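GH18329p (Drosophila melanogaster, PDB 5YGB) takes part in piRNA metabolism and transposon silencing, its extended Tudor domain, the part crystallised here, binding the N-terminus of Piwi. Local coordinates at residues Ser146-Lys149 and Phe150-Thr154; Ala11-Ser14 and Pro15-Trp19. The protein carries 1 engineered substitution. All coordinates share one frame; numbering follows the deposited sequence.

Interaction 1: Ser146-Lys149 and Phe150-Thr154; sequences SIAK and FEELT
Lys-149 and Leu-153, one helical turn apart, bring their aliphatic parts together at an oblique angle, with Lys-149 CE 3.8 Å from Leu-153 CD2. The bend at chi2 of Lys-149 (61°) turns the chain toward the leucine, and its NZ continues to a weak hydrogen bond with Gln-212. On another side of the same helix, Ile-147 and Glu-151 run alongside each other, and the methyl CG2 of Ile-147 lies 4.1 Å from the carboxylate carbon CD of Glu-151. Shortening Glu-151 to an alanine would probably strip that methyl of the carboxylate end beside it and remove a negative charge from this side of the helix. Beneath these pairs lies regular alpha-helical bonding: Glu-151 N gives its hydrogen to Ile-147 O at 2.9 Å, and Leu-153 N does the same to Lys-149 O. Near the helix end, Phe-150 O accepts from both Thr-154 N and Thr-154 OG1, the two donors arriving from opposite faces of the carbonyl plane. With OG1 bonded there (chi1 60°), Thr-154 CG2 is left 3.7 Å above the Phe-150 ring plane, offset toward the rim. Phe-150 and Leu-153 pack on helix 205-211, while Phe-150, Glu-151 and Thr-154 touch strand 5-12 of a five-stranded sheet, consistent with the SN-like part of an extended Tudor domain.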
# COMPACT_ATOMS: atom_id res chain seq x y z
N SER A 146 -4.70 9.91 -16.41
CA SER A 146 -5.75 9.68 -15.41
C SER A 146 -5.13 9.25 -14.09
O SER A 146 -5.55 9.69 -13.02
CB SER A 146 -6.74 8.62 -15.88
OG SER A 146 -7.53 9.10 -16.96
N ILE A 147 -4.13 8.37 -14.17
CA ILE A 147 -3.42 7.94 -12.97
C ILE A 147 -2.75 9.14 -12.31
O ILE A 147 -2.84 9.31 -11.10
CB ILE A 147 -2.38 6.85 -13.31
CG1 ILE A 147 -3.08 5.62 -13.89
CG2 ILE A 147 -1.58 6.48 -12.06
CD1 ILE A 147 -2.13 4.56 -14.42
N ALA A 148 -2.10 9.98 -13.11
CA ALA A 148 -1.44 11.18 -12.59
C ALA A 148 -2.43 12.13 -11.93
O ALA A 148 -2.16 12.67 -10.85
CB ALA A 148 -0.68 11.89 -13.72
N LYS A 149 -3.58 12.34 -12.56
CA LYS A 149 -4.58 13.23 -11.98
C LYS A 149 -5.05 12.69 -10.63
O LYS A 149 -5.22 13.45 -9.68
CB LYS A 149 -5.77 13.41 -12.93
CG LYS A 149 -6.85 14.34 -12.40
CD LYS A 149 -6.32 15.75 -12.18
CE LYS A 149 -7.43 16.69 -11.75
NZ LYS A 149 -6.99 18.12 -11.72
N PHE A 150 -5.26 11.38 -10.55
CA PHE A 150 -5.68 10.78 -9.29
C PHE A 150 -4.59 10.91 -8.22
O PHE A 150 -4.89 11.19 -7.05
CB PHE A 150 -6.07 9.31 -9.52
CG PHE A 150 -6.62 8.64 -8.29
CD1 PHE A 150 -7.89 8.96 -7.82
CD2 PHE A 150 -5.87 7.70 -7.61
CE1 PHE A 150 -8.41 8.34 -6.68
CE2 PHE A 150 -6.38 7.08 -6.46
CZ PHE A 150 -7.65 7.40 -6.00
N GLU A 151 -3.34 10.71 -8.60
CA GLU A 151 -2.23 10.92 -7.67
C GLU A 151 -2.20 12.36 -7.17
O GLU A 151 -1.95 12.60 -5.99
CB GLU A 151 -0.90 10.57 -8.34
CG GLU A 151 -0.74 9.07 -8.56
CD GLU A 151 0.49 8.71 -9.37
OE1 GLU A 151 0.88 9.50 -10.26
OE2 GLU A 151 1.07 7.63 -9.12
N GLU A 152 -2.46 13.31 -8.07
CA GLU A 152 -2.49 14.73 -7.70
C GLU A 152 -3.64 15.06 -6.75
O GLU A 152 -3.43 15.75 -5.74
CB GLU A 152 -2.62 15.59 -8.96
CG GLU A 152 -1.41 15.57 -9.88
CD GLU A 152 -1.62 16.40 -11.14
OE1 GLU A 152 -1.95 15.82 -12.20
OE2 GLU A 152 -1.47 17.64 -11.07
N LEU A 153 -4.84 14.59 -7.07
CA LEU A 153 -6.00 14.91 -6.25
C LEU A 153 -5.89 14.28 -4.85
O LEU A 153 -6.36 14.85 -3.86
CB LEU A 153 -7.28 14.45 -6.93
CG LEU A 153 -7.64 15.18 -8.22
CD1 LEU A 153 -8.87 14.56 -8.88
CD2 LEU A 153 -7.87 16.67 -7.96
N THR A 154 -5.27 13.11 -4.77
CA THR A 154 -5.11 12.46 -3.48
C THR A 154 -3.84 12.88 -2.76
O THR A 154 -3.69 12.60 -1.57
CB THR A 154 -5.10 10.92 -3.61
OG1 THR A 154 -4.01 10.50 -4.44
CG2 THR A 154 -6.41 10.40 -4.19

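Interaction 2: Ala11-Ser14 and Pro15-Trp19; sequences AVAS and PTKFW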
# COMPACT_ATOMS: atom_id res chain seq x y z
N ALA A 11 -0.56 4.77 -1.21
CA ALA A 11 0.04 4.25 -2.43
C ALA A 11 -1.02 4.18 -3.51
O ALA A 11 -2.20 3.95 -3.20
CB ALA A 11 0.68 2.87 -2.20
N VAL A 12 -0.62 4.36 -4.76
CA VAL A 12 -1.52 4.31 -5.90
C VAL A 12 -0.93 3.49 -7.04
O VAL A 12 0.20 3.73 -7.46
CB VAL A 12 -1.81 5.72 -6.45
CG1 VAL A 12 -2.55 5.64 -7.79
CG2 VAL A 12 -2.60 6.56 -5.44
N ALA A 13 -1.71 2.53 -7.53
CA ALA A 13 -1.45 1.93 -8.84
C ALA A 13 -2.33 2.60 -9.89
O ALA A 13 -1.86 2.97 -10.97
CB ALA A 13 -1.70 0.44 -8.80
N SER A 14 -3.62 2.76 -9.58
CA SER A 14 -4.56 3.41 -10.48
C SER A 14 -5.77 3.87 -9.68
O SER A 14 -5.85 3.55 -8.49
CB SER A 14 -4.98 2.46 -11.61
OG SER A 14 -6.07 1.65 -11.21
N PRO A 15 -6.72 4.60 -10.31
CA PRO A 15 -7.93 4.95 -9.55
C PRO A 15 -8.72 3.73 -9.08
O PRO A 15 -9.52 3.87 -8.15
CB PRO A 15 -8.75 5.77 -10.55
CG PRO A 15 -7.73 6.35 -11.49
CD PRO A 15 -6.69 5.26 -11.63
N THR A 16 -8.51 2.57 -9.69
CA THR A 16 -9.22 1.38 -9.24
C THR A 16 -8.29 0.39 -8.52
O THR A 16 -8.66 -0.76 -8.28
CB THR A 16 -9.97 0.68 -10.41
OG1 THR A 16 -9.12 0.56 -11.55
CG2 THR A 16 -11.19 1.51 -10.79
N LYS A 17 -7.11 0.86 -8.14
CA LYS A 17 -6.23 0.08 -7.27
C LYS A 17 -5.31 1.02 -6.49
O LYS A 17 -4.30 1.48 -7.00
CB LYS A 17 -5.41 -0.93 -8.08
CG LYS A 17 -4.57 -1.85 -7.20
CD LYS A 17 -3.82 -2.88 -8.04
CE LYS A 17 -3.13 -3.90 -7.15
NZ LYS A 17 -2.46 -4.97 -7.94
N PHE A 18 -5.69 1.31 -5.26
CA PHE A 18 -4.88 2.16 -4.40
C PHE A 18 -5.07 1.73 -2.96
O PHE A 18 -5.90 0.87 -2.66
CB PHE A 18 -5.22 3.65 -4.60
CG PHE A 18 -6.65 4.02 -4.27
CD1 PHE A 18 -7.65 3.95 -5.23
CD2 PHE A 18 -6.99 4.45 -2.99
CE1 PHE A 18 -8.95 4.29 -4.92
CE2 PHE A 18 -8.29 4.80 -2.69
CZ PHE A 18 -9.27 4.72 -3.66
N TRP A 19 -4.30 2.32 -2.05
CA TRP A 19 -4.30 1.92 -0.65
C TRP A 19 -4.53 3.11 0.25
O TRP A 19 -4.00 4.20 0.01
CB TRP A 19 -2.98 1.22 -0.28
CG TRP A 19 -2.81 -0.14 -0.91
CD1 TRP A 19 -3.04 -1.34 -0.31
CD2 TRP A 19 -2.36 -0.42 -2.24
NE1 TRP A 19 -2.78 -2.37 -1.20
CE2 TRP A 19 -2.35 -1.83 -2.39
CE3 TRP A 19 -1.97 0.37 -3.33
CZ2 TRP A 19 -1.98 -2.46 -3.58
CZ3 TRP A 19 -1.58 -0.26 -4.52
CH2 TRP A 19 -1.59 -1.66 -4.62
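Ala-11 and Trp-19 form a hydrogen-bonded antiparallel pair, Trp-19 N to Ala-11 O at 2.9 Å, in a hairpin that closes through a type I turn from Ser-14 to Lys-17 and carries a classic bulge. There Lys-17 O accepts from both Ala-13 N (2.8 Å) and Ser-14 N (3.0 Å). The first donor lies almost in line with the carbonyl, whereas the second is tilted 30° from its plane. Inside the turn, Ser-14 OG takes the N-H of Thr-16 at 3.0 Å; a chi1 of 86° puts the hydroxyl between the backbone N and the carbonyl carbon, within reach of that N-H. The indole of Trp-19 turns its six-membered ring to strand 5-12: CE3 stands 3.8 Å from Ala-11 CB, and Ala-11 O lies in the ring plane at this edge. Val-12 and Phe-18 point to the other face, where Val-12 CG2 reaches Phe-18 CB at 4.0 Å. Beyond the hairpin, Trp-142 bonds to Thr-16 OG1 through its indole N-H. Strand 17-22 pairs onward with strand 124-128, Phe-18 also packs against strand 188-195, and Val-12 and Pro-15 lean on helix 144-154; the hairpin thus opens a five-stranded sheet, probably the OB-like barrel of the SN-like part.

Interactions 1 and 2 lie with their centres 10 Å apart and meet through Phe-150, which enters the side of the hairpin that carries Val-12 and Phe-18: its CZ lies 3.5 Å from Phe-18 CD1, with the ring planes at about 55°. Val-12 touches the same ring, and Pro-15 the Phe-150 CB. Both contacts are partly buried. Interaction 1 stays within one helix, bonded at regular i to i+4 spacing, and has Glu-152 on its exposed side; interaction 2 joins two strands through an irregular, bulged register, nearer the centre of the chain, with Ala-13 exposed while Ala-11, Phe-18 and Trp-19 are buried.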